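Local coordinates for protein tyrosyl-DNA phosphodiesterase 2 (Danio rerio, PDB 4F1H) that belongs to the endonuclease/exonuclease/phosphatase family, has a DNase I-like fold and is bound here to a magnesium ion and DNA, at residues D12-L17 and L40-P45; D21-L26 and V48-K53; R96-A101 and Y111-H116; D144-F149 and I208-A213. One frame throughout, in Å; residues are numbered along the deposited sequence. Where two conformers were deposited one is given.

Interaction 1 of 4, residues D12-L17 and L40-P45; sequences DGLDTL and LQELIP
Glu42 and Ile44 reach over to the type I beta turn that runs from Asp12 to Asp15. Strand 37-43 of the DNase I-like fold turns a corner at Glu42. Glu42 and Leu43 form a G1 beta bulge there, opposite Phe69. Gln41, just before the bulge, sends its side chain to Thr114 and adds little here. Glu42 does most of the work. Its backbone O accepts a hydrogen bond from Gly13 N at 2.9 Å, and Gly13 CA comes almost as close, 3.1 Å from the same Glu42 O. The side chain runs out extended beyond CG across Leu14. Glu42 OE1 takes the N-H of Leu14 on its anti lone pair, 3.2 Å from Leu14 N. Asp12 lies alongside, its carboxylate plane turned 83° from that of Glu42. The acceptors Asp12 OD1 and Glu42 OE1 are 3.1 Å apart with no hydrogen bond between them. The nearest side-chain atom of Glu42 is about 3 Å from the bound magnesium ion, so the bond from Leu14 N probably helps to place a group beside the metal. Ile44, the N-cap residue of helix 45-54, points its CB toward the turn. Ile44 CD1 and CG2 both rest on Gly13 O, CD1 the nearer at 3.5 Å.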
# COMPACT_ATOMS: atom_id res chain seq x y z
N ASP B 12 8.02 19.41 -15.01
CA ASP B 12 7.17 19.25 -16.19
C ASP B 12 7.88 19.76 -17.46
O ASP B 12 7.32 20.51 -18.25
CB ASP B 12 5.82 19.93 -16.05
CG ASP B 12 4.79 19.45 -17.07
OD1 ASP B 12 5.07 18.49 -17.82
OD2 ASP B 12 3.69 20.02 -17.10
N GLY B 13 9.11 19.29 -17.67
CA GLY B 13 9.87 19.62 -18.86
C GLY B 13 9.26 19.11 -20.17
O GLY B 13 9.64 19.59 -21.24
N LEU B 14 8.36 18.13 -20.09
CA LEU B 14 7.66 17.65 -21.30
C LEU B 14 6.61 18.65 -21.80
O LEU B 14 6.13 18.55 -22.93
CB LEU B 14 7.03 16.28 -21.03
CG LEU B 14 8.11 15.20 -20.83
CD1 LEU B 14 7.51 13.82 -20.45
CD2 LEU B 14 9.05 15.05 -22.06
N ASP B 15 6.23 19.60 -20.95
CA ASP B 15 5.32 20.68 -21.37
C ASP B 15 6.21 21.83 -21.80
O ASP B 15 6.83 22.50 -20.97
CB ASP B 15 4.42 21.10 -20.20
CG ASP B 15 3.59 22.33 -20.49
OD1 ASP B 15 3.59 22.82 -21.64
OD2 ASP B 15 2.91 22.80 -19.55
N THR B 16 6.30 22.07 -23.11
CA THR B 16 7.26 23.07 -23.57
C THR B 16 6.65 24.48 -23.61
O THR B 16 7.37 25.47 -23.86
CB THR B 16 7.84 22.71 -24.94
OG1 THR B 16 6.76 22.64 -25.88
CG2 THR B 16 8.54 21.34 -24.90
N LEU B 17 5.35 24.60 -23.34
CA LEU B 17 4.71 25.92 -23.41
C LEU B 17 5.20 26.83 -22.28
O LEU B 17 5.11 26.46 -21.10
CB LEU B 17 3.19 25.78 -23.39
CG LEU B 17 2.39 27.08 -23.54
CD1 LEU B 17 2.74 27.78 -24.86
CD2 LEU B 17 0.91 26.78 -23.47
N LEU B 40 14.97 17.25 -8.46
CA LEU B 40 14.10 17.67 -9.58
C LEU B 40 13.79 16.50 -10.45
O LEU B 40 14.62 15.58 -10.60
CB LEU B 40 14.77 18.75 -10.42
CG LEU B 40 15.03 20.06 -9.67
CD1 LEU B 40 15.83 21.05 -10.52
CD2 LEU B 40 13.73 20.69 -9.24
N GLN B 41 12.58 16.52 -11.00
CA GLN B 41 12.21 15.48 -11.97
C GLN B 41 11.71 16.08 -13.27
O GLN B 41 11.24 17.21 -13.30
CB GLN B 41 11.20 14.47 -11.36
CG GLN B 41 11.68 13.86 -10.04
CD GLN B 41 11.36 14.79 -8.86
OE1 GLN B 41 10.31 15.46 -8.84
NE2 GLN B 41 12.27 14.87 -7.90
N GLU B 42 11.86 15.32 -14.36
CA GLU B 42 11.41 15.75 -15.68
C GLU B 42 12.10 17.03 -16.15
O GLU B 42 11.51 17.88 -16.84
CB GLU B 42 9.88 15.81 -15.72
CG GLU B 42 9.30 15.44 -17.05
CD GLU B 42 7.78 15.44 -17.04
OE1 GLU B 42 7.23 16.31 -17.74
OE2 GLU B 42 7.17 14.58 -16.35
N LEU B 43 13.39 17.14 -15.81
CA LEU B 43 14.25 18.12 -16.49
C LEU B 43 14.41 17.70 -17.95
O LEU B 43 14.33 16.51 -18.27
CB LEU B 43 15.63 18.09 -15.85
CG LEU B 43 15.65 18.64 -14.42
CD1 LEU B 43 16.96 18.26 -13.79
CD2 LEU B 43 15.49 20.10 -14.45
N ILE B 44 14.60 18.67 -18.83
CA ILE B 44 15.09 18.41 -20.19
C ILE B 44 16.33 19.26 -20.38
O ILE B 44 16.56 20.20 -19.61
CB ILE B 44 14.04 18.70 -21.27
CG1 ILE B 44 13.65 20.17 -21.28
CG2 ILE B 44 12.80 17.80 -21.10
CD1 ILE B 44 12.75 20.54 -22.47
N PRO B 45 17.16 18.93 -21.38
CA PRO B 45 18.42 19.68 -21.49
C PRO B 45 18.26 21.22 -21.58
O PRO B 45 19.05 21.91 -20.93
CB PRO B 45 19.04 19.11 -22.78
CG PRO B 45 18.54 17.68 -22.80
CD PRO B 45 17.11 17.76 -22.29

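Interaction 2 of 4, residues D21-L26 and V48-K53; sequences DRARGL and VQYLKK
Ala23 and Tyr50 make the close centre of this helix pair. The CB of Ala23 touches Tyr50 CD2 at 3.6 Å, meeting the ring obliquely. Tyr50 CG lies anti to its backbone N (chi1 -176°), which carries the ring across the gap between the helices and against the Ala23 methyl. One turn along helix 19-33, Leu26 CD2 meets Leu51 CD2 at 3.8 Å, and these two leucines cross at about a right angle. Ala23, Leu26 and Leu51 are all buried. Cys27 and Phe60 also touch Leu51, while Tyr47 backs Ala23 and Leu26. The segment axes approach to 10.0 Å with an angle of 41° between their directions, so the helices diverge from a limited region of touch.

Arg24 and the outer end of Tyr50 form the solvent side, with a few close touches and no hydrogen bond across. Arg24 is exposed. Its CG lies 3.2 Å from Tyr50 OH, and its guanidinium plane stands nearly perpendicular to the ring, at 81°. Tyr50 OH bonds instead to Arg54, and Arg24 turns back along its own helix. There Arg24 NH1 makes a salt bridge of 2.8 Å to Asp21 OD1, which lies in the guanidinium plane.

Helix 19-33 connects the parallel neighbours 4-10 and 37-43 in a beta-alpha-beta crossover, and helix 45-54 follows directly. The pair is thus part of the outer helical layer that flanks one sheet in the layered alpha/beta sandwich of DNase I-like proteins.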
# COMPACT_ATOMS: atom_id res chain seq x y z
N ASP B 21 9.93 30.84 -19.21
CA ASP B 21 9.29 31.60 -18.14
C ASP B 21 9.10 30.73 -16.89
O ASP B 21 9.25 31.20 -15.75
CB ASP B 21 7.93 32.14 -18.58
CG ASP B 21 8.04 33.19 -19.67
OD1 ASP B 21 9.00 33.98 -19.63
OD2 ASP B 21 7.16 33.22 -20.57
N ARG B 22 8.74 29.46 -17.09
CA ARG B 22 8.54 28.57 -15.92
C ARG B 22 9.86 28.23 -15.20
O ARG B 22 9.91 28.13 -13.96
CB ARG B 22 7.70 27.33 -16.32
CG ARG B 22 6.22 27.72 -16.65
CD ARG B 22 5.53 26.69 -17.52
NE ARG B 22 5.97 25.36 -17.10
CZ ARG B 22 6.27 24.37 -17.92
NH1 ARG B 22 6.17 24.49 -19.24
NH2 ARG B 22 6.70 23.24 -17.41
N ALA B 23 10.97 28.10 -15.94
CA ALA B 23 12.27 27.86 -15.31
C ALA B 23 12.68 29.08 -14.48
O ALA B 23 13.29 28.93 -13.41
CB ALA B 23 13.34 27.56 -16.37
N ARG B 24 12.36 30.26 -15.00
CA ARG B 24 12.59 31.49 -14.25
C ARG B 24 11.79 31.50 -12.96
O ARG B 24 12.27 31.95 -11.89
CB ARG B 24 12.25 32.70 -15.11
CG ARG B 24 13.45 33.46 -15.62
CD ARG B 24 13.04 34.80 -16.21
NE ARG B 24 12.18 34.62 -17.37
CZ ARG B 24 12.62 34.27 -18.58
NH1 ARG B 24 11.77 34.12 -19.60
NH2 ARG B 24 13.93 34.06 -18.77
N GLY B 25 10.57 31.00 -13.05
CA GLY B 25 9.73 30.78 -11.87
C GLY B 25 10.40 29.89 -10.84
O GLY B 25 10.46 30.21 -9.65
N LEU B 26 10.91 28.74 -11.29
CA LEU B 26 11.60 27.86 -10.36
C LEU B 26 12.79 28.58 -9.73
O LEU B 26 13.02 28.46 -8.54
CB LEU B 26 12.06 26.56 -11.06
CG LEU B 26 12.99 25.66 -10.25
CD1 LEU B 26 12.31 25.12 -9.00
CD2 LEU B 26 13.45 24.49 -11.16
N VAL B 48 17.71 22.46 -17.95
CA VAL B 48 18.83 22.38 -17.04
C VAL B 48 19.93 23.35 -17.50
O VAL B 48 20.69 23.86 -16.68
CB VAL B 48 19.35 20.92 -16.85
CG1 VAL B 48 20.31 20.52 -17.94
CG2 VAL B 48 20.01 20.77 -15.48
N GLN B 49 19.97 23.63 -18.81
CA GLN B 49 20.89 24.60 -19.40
C GLN B 49 20.61 25.95 -18.75
O GLN B 49 21.52 26.60 -18.20
CB GLN B 49 20.71 24.66 -20.93
CG GLN B 49 21.87 25.28 -21.70
CD GLN B 49 21.66 25.30 -23.23
OE1 GLN B 49 21.01 24.42 -23.80
NE2 GLN B 49 22.23 26.29 -23.89
N TYR B 50 19.34 26.35 -18.74
CA TYR B 50 18.97 27.60 -18.08
C TYR B 50 19.31 27.62 -16.58
O TYR B 50 19.89 28.60 -16.07
CB TYR B 50 17.50 27.94 -18.28
CG TYR B 50 17.22 29.28 -17.66
CD1 TYR B 50 17.79 30.44 -18.20
CD2 TYR B 50 16.47 29.40 -16.49
CE1 TYR B 50 17.58 31.69 -17.62
CE2 TYR B 50 16.25 30.65 -15.91
CZ TYR B 50 16.81 31.79 -16.48
OH TYR B 50 16.61 33.03 -15.91
N LEU B 51 18.92 26.58 -15.85
CA LEU B 51 19.20 26.55 -14.41
C LEU B 51 20.68 26.67 -14.04
O LEU B 51 21.02 27.31 -13.05
CB LEU B 51 18.66 25.28 -13.76
CG LEU B 51 17.18 24.97 -13.79
CD1 LEU B 51 16.99 23.62 -13.08
CD2 LEU B 51 16.40 26.06 -13.06
N LYS B 52 21.55 25.99 -14.78
CA LYS B 52 22.99 26.00 -14.53
C LYS B 52 23.58 27.41 -14.70
O LYS B 52 24.48 27.84 -13.95
CB LYS B 52 23.67 24.94 -15.41
CG LYS B 52 23.40 23.54 -14.88
CD LYS B 52 24.21 22.43 -15.57
CE LYS B 52 23.83 22.34 -17.01
NZ LYS B 52 24.17 21.04 -17.65
N LYS B 53 23.01 28.16 -15.64
CA LYS B 53 23.40 29.56 -15.87
C LYS B 53 23.02 30.47 -14.70
O LYS B 53 23.78 31.38 -14.33
CB LYS B 53 22.72 30.09 -17.14
CG LYS B 53 23.61 30.90 -18.09
CD LYS B 53 23.80 32.35 -17.63
CE LYS B 53 24.18 33.26 -18.80
NZ LYS B 53 25.24 32.66 -19.67

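Interaction 3 of 4, residues R96-A101 and Y111-H116; sequences RNLLIA and YLMTSH. With nucleotides of chain A.
Ser115 OG donates to Asn97 O at 2.6 Å, the shortest polar bond between the two segments. It lies where the hairpin of strands 97-105 and 108-114 passes into loop. A water extends the ladder there, accepting from Asn97 N and from His116 N, each N 3.0 Å from the water O. Further in, the strands pair regularly. Leu99 with Thr114 and Ala101 with Leu112 are antiparallel hydrogen-bonded pairs, and Ile100 with Met113 is the non-hydrogen-bonded pair between them. Ile100 CG2 sits over one face of the Tyr111 ring, 3.9 Å from its centroid, in a CH-pi contact. On the same side of the sheet, Leu98 CD2 packs against Met113 CE at 3.8 Å. Thr114 OG1 turns to Ala150 and Gln41.

The open end of the hairpin carries Arg96 and His116. The guanidinium lies flat on the imidazole, centres 3.7 Å apart and planes at 14°. Arg96 NH1 sits over the middle of the ring and also donates to His116 O at 3.0 Å, arriving from above the carbonyl plane. Arg96 NH2 is held by Tyr68 and Ser119. His116 CG is anti to its backbone N (chi1 180°), which carries the ring onward past the strand, toward the nucleotide. NE2 at its edge donates to OP3 of DT1 of chain A at 2.8 Å, with an N-H...O angle of 165°.

The stack probably holds the tilt of the ring, and the bond to His116 O ties the guanidinium to the same residue. Arg96 therefore probably acts as a second-shell residue, positioning a histidine that bonds to the DT1 phosphate.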
# COMPACT_ATOMS: atom_id res chain seq x y z
N ARG B 96 13.38 5.48 -16.44
CA ARG B 96 13.46 5.88 -15.04
C ARG B 96 14.62 5.18 -14.34
O ARG B 96 15.09 4.08 -14.75
CB ARG B 96 12.13 5.58 -14.34
CG ARG B 96 10.92 6.15 -15.12
CD ARG B 96 11.09 7.66 -15.43
NE ARG B 96 10.01 8.18 -16.29
CZ ARG B 96 8.77 8.44 -15.87
NH1 ARG B 96 8.43 8.20 -14.62
NH2 ARG B 96 7.85 8.89 -16.72
N ASN B 97 15.12 5.83 -13.29
CA ASN B 97 16.25 5.28 -12.57
C ASN B 97 16.29 5.87 -11.16
O ASN B 97 15.39 6.65 -10.76
CB ASN B 97 17.57 5.52 -13.33
CG ASN B 97 17.84 6.98 -13.68
OD1 ASN B 97 17.32 7.94 -13.03
ND2 ASN B 97 18.62 7.18 -14.75
N LEU B 98 17.30 5.49 -10.40
CA LEU B 98 17.45 6.02 -9.05
C LEU B 98 18.78 6.76 -8.98
O LEU B 98 19.81 6.15 -9.18
CB LEU B 98 17.41 4.85 -8.06
CG LEU B 98 17.59 5.17 -6.59
CD1 LEU B 98 16.53 6.20 -6.11
CD2 LEU B 98 17.51 3.90 -5.76
N LEU B 99 18.74 8.07 -8.73
CA LEU B 99 19.97 8.90 -8.68
C LEU B 99 20.31 9.14 -7.22
O LEU B 99 19.45 9.60 -6.44
CB LEU B 99 19.70 10.23 -9.41
CG LEU B 99 20.74 11.36 -9.30
CD1 LEU B 99 22.14 10.96 -9.82
CD2 LEU B 99 20.18 12.61 -10.04
N ILE B 100 21.54 8.81 -6.81
CA ILE B 100 21.93 8.87 -5.40
C ILE B 100 23.16 9.75 -5.32
O ILE B 100 24.08 9.59 -6.11
CB ILE B 100 22.32 7.45 -4.92
CG1 ILE B 100 21.07 6.55 -4.89
CG2 ILE B 100 22.98 7.51 -3.52
CD1 ILE B 100 21.34 5.06 -4.78
N ALA B 101 23.17 10.72 -4.39
CA ALA B 101 24.37 11.52 -4.09
C ALA B 101 24.65 11.40 -2.61
O ALA B 101 23.76 11.63 -1.78
CB ALA B 101 24.19 13.00 -4.47
N TYR B 111 22.54 10.59 2.66
CA TYR B 111 22.49 9.72 1.48
C TYR B 111 21.24 10.21 0.76
O TYR B 111 20.13 9.91 1.20
CB TYR B 111 22.39 8.27 1.97
CG TYR B 111 22.45 7.16 0.95
CD1 TYR B 111 21.28 6.66 0.40
CD2 TYR B 111 23.66 6.55 0.63
CE1 TYR B 111 21.31 5.59 -0.52
CE2 TYR B 111 23.71 5.48 -0.31
CZ TYR B 111 22.53 5.01 -0.86
OH TYR B 111 22.57 3.95 -1.78
N LEU B 112 21.42 11.03 -0.29
CA LEU B 112 20.32 11.74 -0.97
C LEU B 112 19.89 10.96 -2.20
O LEU B 112 20.72 10.49 -2.98
CB LEU B 112 20.78 13.14 -1.37
CG LEU B 112 21.32 13.95 -0.19
CD1 LEU B 112 22.04 15.17 -0.74
CD2 LEU B 112 20.25 14.35 0.81
N MET B 113 18.58 10.79 -2.37
CA MET B 113 18.11 9.95 -3.47
C MET B 113 16.90 10.57 -4.15
O MET B 113 16.07 11.18 -3.50
CB MET B 113 17.63 8.59 -2.91
CG MET B 113 18.60 7.91 -1.95
SD MET B 113 17.76 6.58 -1.02
CE MET B 113 17.28 5.49 -2.36
N THR B 114 16.84 10.43 -5.47
CA THR B 114 15.61 10.85 -6.19
C THR B 114 15.29 9.92 -7.36
O THR B 114 16.15 9.27 -7.96
CB THR B 114 15.66 12.33 -6.68
OG1 THR B 114 14.35 12.75 -7.06
CG2 THR B 114 16.62 12.53 -7.86
N SER B 115 14.01 9.88 -7.68
CA SER B 115 13.55 9.11 -8.83
C SER B 115 12.22 9.70 -9.27
O SER B 115 11.54 10.44 -8.52
CB SER B 115 13.41 7.63 -8.45
OG SER B 115 13.10 6.86 -9.61
N HIS B 116 11.87 9.42 -10.52
CA HIS B 116 10.56 9.72 -11.05
C HIS B 116 10.02 8.33 -11.37
O HIS B 116 10.39 7.74 -12.41
CB HIS B 116 10.76 10.57 -12.31
CG HIS B 116 9.50 10.97 -13.00
ND1 HIS B 116 9.52 11.57 -14.24
CD2 HIS B 116 8.21 10.95 -12.60
CE1 HIS B 116 8.28 11.86 -14.61
NE2 HIS B 116 7.46 11.49 -13.64
OP3 DT A 1 4.69 11.48 -14.05
P DT A 1 3.67 12.50 -13.63
OP1 DT A 1 4.02 13.89 -13.87
OP2 DT A 1 3.38 12.44 -12.16
O5' DT A 1 2.32 12.08 -14.35
C5' DT A 1 1.26 13.05 -14.37
C4' DT A 1 0.13 12.42 -15.16
O4' DT A 1 0.52 12.48 -16.56
C3' DT A 1 -0.18 10.95 -14.84
O3' DT A 1 -1.58 10.71 -15.06
C2' DT A 1 0.64 10.19 -15.88
C1' DT A 1 0.52 11.14 -17.08
N1 DT A 1 1.61 10.97 -18.09
C2 DT A 1 1.26 10.57 -19.36
O2 DT A 1 0.09 10.32 -19.69
N3 DT A 1 2.32 10.44 -20.22
C4 DT A 1 3.66 10.67 -19.96
O4 DT A 1 4.53 10.53 -20.84
C5 DT A 1 3.94 11.09 -18.60
C7 DT A 1 5.36 11.34 -18.17
C6 DT A 1 2.93 11.23 -17.73
O HOH W 1 13.84 8.42 -12.55

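Interaction 4 of 4, residues D144-F149 and I208-A213; sequences DAIVIF and IFLRSA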
# COMPACT_ATOMS: atom_id res chain seq x y z
N ASP B 144 25.82 5.18 9.07
CA ASP B 144 26.17 6.50 9.55
C ASP B 144 25.57 7.63 8.73
O ASP B 144 25.89 8.80 8.96
CB ASP B 144 27.70 6.65 9.66
CG ASP B 144 28.42 6.47 8.33
OD1 ASP B 144 27.81 5.92 7.38
OD2 ASP B 144 29.60 6.88 8.23
N ALA B 145 24.67 7.30 7.79
CA ALA B 145 24.03 8.33 6.98
C ALA B 145 22.57 8.51 7.37
O ALA B 145 21.88 7.52 7.71
CB ALA B 145 24.10 7.99 5.47
N ILE B 146 22.11 9.76 7.30
CA ILE B 146 20.68 10.08 7.27
C ILE B 146 20.29 9.89 5.79
O ILE B 146 20.98 10.43 4.92
CB ILE B 146 20.46 11.53 7.66
CG1 ILE B 146 20.88 11.74 9.12
CG2 ILE B 146 18.98 11.94 7.46
CD1 ILE B 146 21.01 13.23 9.50
N VAL B 147 19.23 9.12 5.53
CA VAL B 147 18.70 8.95 4.18
C VAL B 147 17.51 9.87 3.91
O VAL B 147 16.55 9.89 4.68
CB VAL B 147 18.25 7.49 3.93
CG1 VAL B 147 17.78 7.29 2.51
CG2 VAL B 147 19.39 6.57 4.24
N ILE B 148 17.56 10.60 2.80
CA ILE B 148 16.38 11.37 2.35
C ILE B 148 16.13 11.00 0.90
O ILE B 148 16.99 11.23 0.03
CB ILE B 148 16.63 12.87 2.44
CG1 ILE B 148 16.88 13.26 3.91
CG2 ILE B 148 15.42 13.65 1.84
CD1 ILE B 148 17.11 14.76 4.08
N PHE B 149 15.00 10.34 0.64
CA PHE B 149 14.54 10.16 -0.71
C PHE B 149 13.47 11.20 -0.96
O PHE B 149 12.55 11.35 -0.13
CB PHE B 149 13.95 8.74 -0.94
CG PHE B 149 13.24 8.62 -2.25
CD1 PHE B 149 11.90 8.99 -2.36
CD2 PHE B 149 13.91 8.18 -3.38
CE1 PHE B 149 11.25 8.96 -3.60
CE2 PHE B 149 13.23 8.10 -4.62
CZ PHE B 149 11.92 8.48 -4.71
N ILE B 208 8.37 12.30 0.27
CA ILE B 208 9.71 12.28 0.87
C ILE B 208 9.76 11.16 1.88
O ILE B 208 8.87 11.07 2.77
CB ILE B 208 9.99 13.59 1.64
CG1 ILE B 208 9.76 14.79 0.72
CG2 ILE B 208 11.38 13.59 2.24
CD1 ILE B 208 9.74 16.13 1.49
N PHE B 209 10.79 10.31 1.77
CA PHE B 209 11.03 9.20 2.73
C PHE B 209 12.29 9.53 3.52
O PHE B 209 13.29 10.00 2.95
CB PHE B 209 11.17 7.85 2.00
CG PHE B 209 9.95 7.46 1.19
CD1 PHE B 209 8.66 7.76 1.64
CD2 PHE B 209 10.10 6.82 -0.04
CE1 PHE B 209 7.53 7.41 0.88
CE2 PHE B 209 8.99 6.44 -0.79
CZ PHE B 209 7.70 6.76 -0.34
N LEU B 210 12.25 9.30 4.83
CA LEU B 210 13.34 9.68 5.72
C LEU B 210 13.76 8.49 6.57
O LEU B 210 12.92 7.78 7.10
CB LEU B 210 12.89 10.84 6.62
CG LEU B 210 13.82 11.19 7.79
CD1 LEU B 210 15.15 11.80 7.25
CD2 LEU B 210 13.14 12.17 8.77
N ARG B 211 15.07 8.26 6.67
CA ARG B 211 15.61 7.28 7.62
C ARG B 211 16.75 7.93 8.41
O ARG B 211 17.58 8.67 7.85
CB ARG B 211 16.14 6.04 6.89
CG ARG B 211 16.46 4.88 7.85
CD ARG B 211 17.55 4.00 7.26
NE ARG B 211 18.85 4.63 7.46
CZ ARG B 211 20.00 4.12 7.03
NH1 ARG B 211 21.13 4.75 7.28
NH2 ARG B 211 20.01 2.99 6.34
N SER B 212 16.78 7.73 9.74
CA SER B 212 17.88 8.28 10.53
C SER B 212 19.15 7.47 10.36
O SER B 212 19.15 6.37 9.80
CB SER B 212 17.52 8.33 12.02
OG SER B 212 16.32 9.04 12.23
N ALA B 213 20.25 8.04 10.86
CA ALA B 213 21.52 7.32 10.97
C ALA B 213 21.49 6.70 12.36
O ALA B 213 21.01 7.34 13.30
CB ALA B 213 22.68 8.32 10.92
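Phe149 and Phe209 lie side by side and point the same way from neighbouring antiparallel strands. Their planes are 21° apart but slid past each other. The centroids are 5.6 Å apart, and the touch is at the near corner, Phe149 CD1 to Phe209 CD2 at 3.7 Å. Backbone bonds in both directions join this pair, and likewise Val147 with Arg211. These four side chains face helix 124-140. On the other face Ile146, Ile148, Ile208 and Leu210 run alongside one another. Leu210 CD1 touches both Ile146 CG2 (3.8 Å) and Ile148 CG1 (4.0 Å). This face packs on strand 243-249, so the strand pair forms part of a layer between a helix and the second sheet of the sandwich.

Arg211 crosses Val147. Its chain bends at chi3 (79°), which lays the guanidinium over the branch, with Val147 CG2 3.7 Å above the centre of its plane. Arg211 NH1 reaches Ala145 O at 2.9 Å, and Arg211 NE reaches Ser212 O at 2.9 Å. Pro142 O and Ala141 O take further N-H groups. The positive charge is therefore met by several backbone carbonyl oxygens, whose partial charges would probably help to stabilise it beside the apolar strands.

Overall arrangement
From the N terminus, interaction 1 closes the stretch through helix 19-33 by bringing the loop after strand 4-10 to the corner of strand 37-43. Interaction 2 crosses it and joins helices 19-33 and 45-54, which precede and follow strand 37-43. The two touch through Arg22, which bonds to Asp15 O and Leu17 O, and through Leu51 on Leu40 and Leu43. Interaction 3 follows in series and closes a short hairpin in the other sheet. Gln41 and Thr114 bond between the sheets, and Glu42 packs on His116. Interaction 4 closes the longest loop, joining strands 145-150 and 202-211. Strand 145-150 also pairs in parallel with 108-114, which makes interactions 3 and 4 neighbours in one sheet. None nests within another.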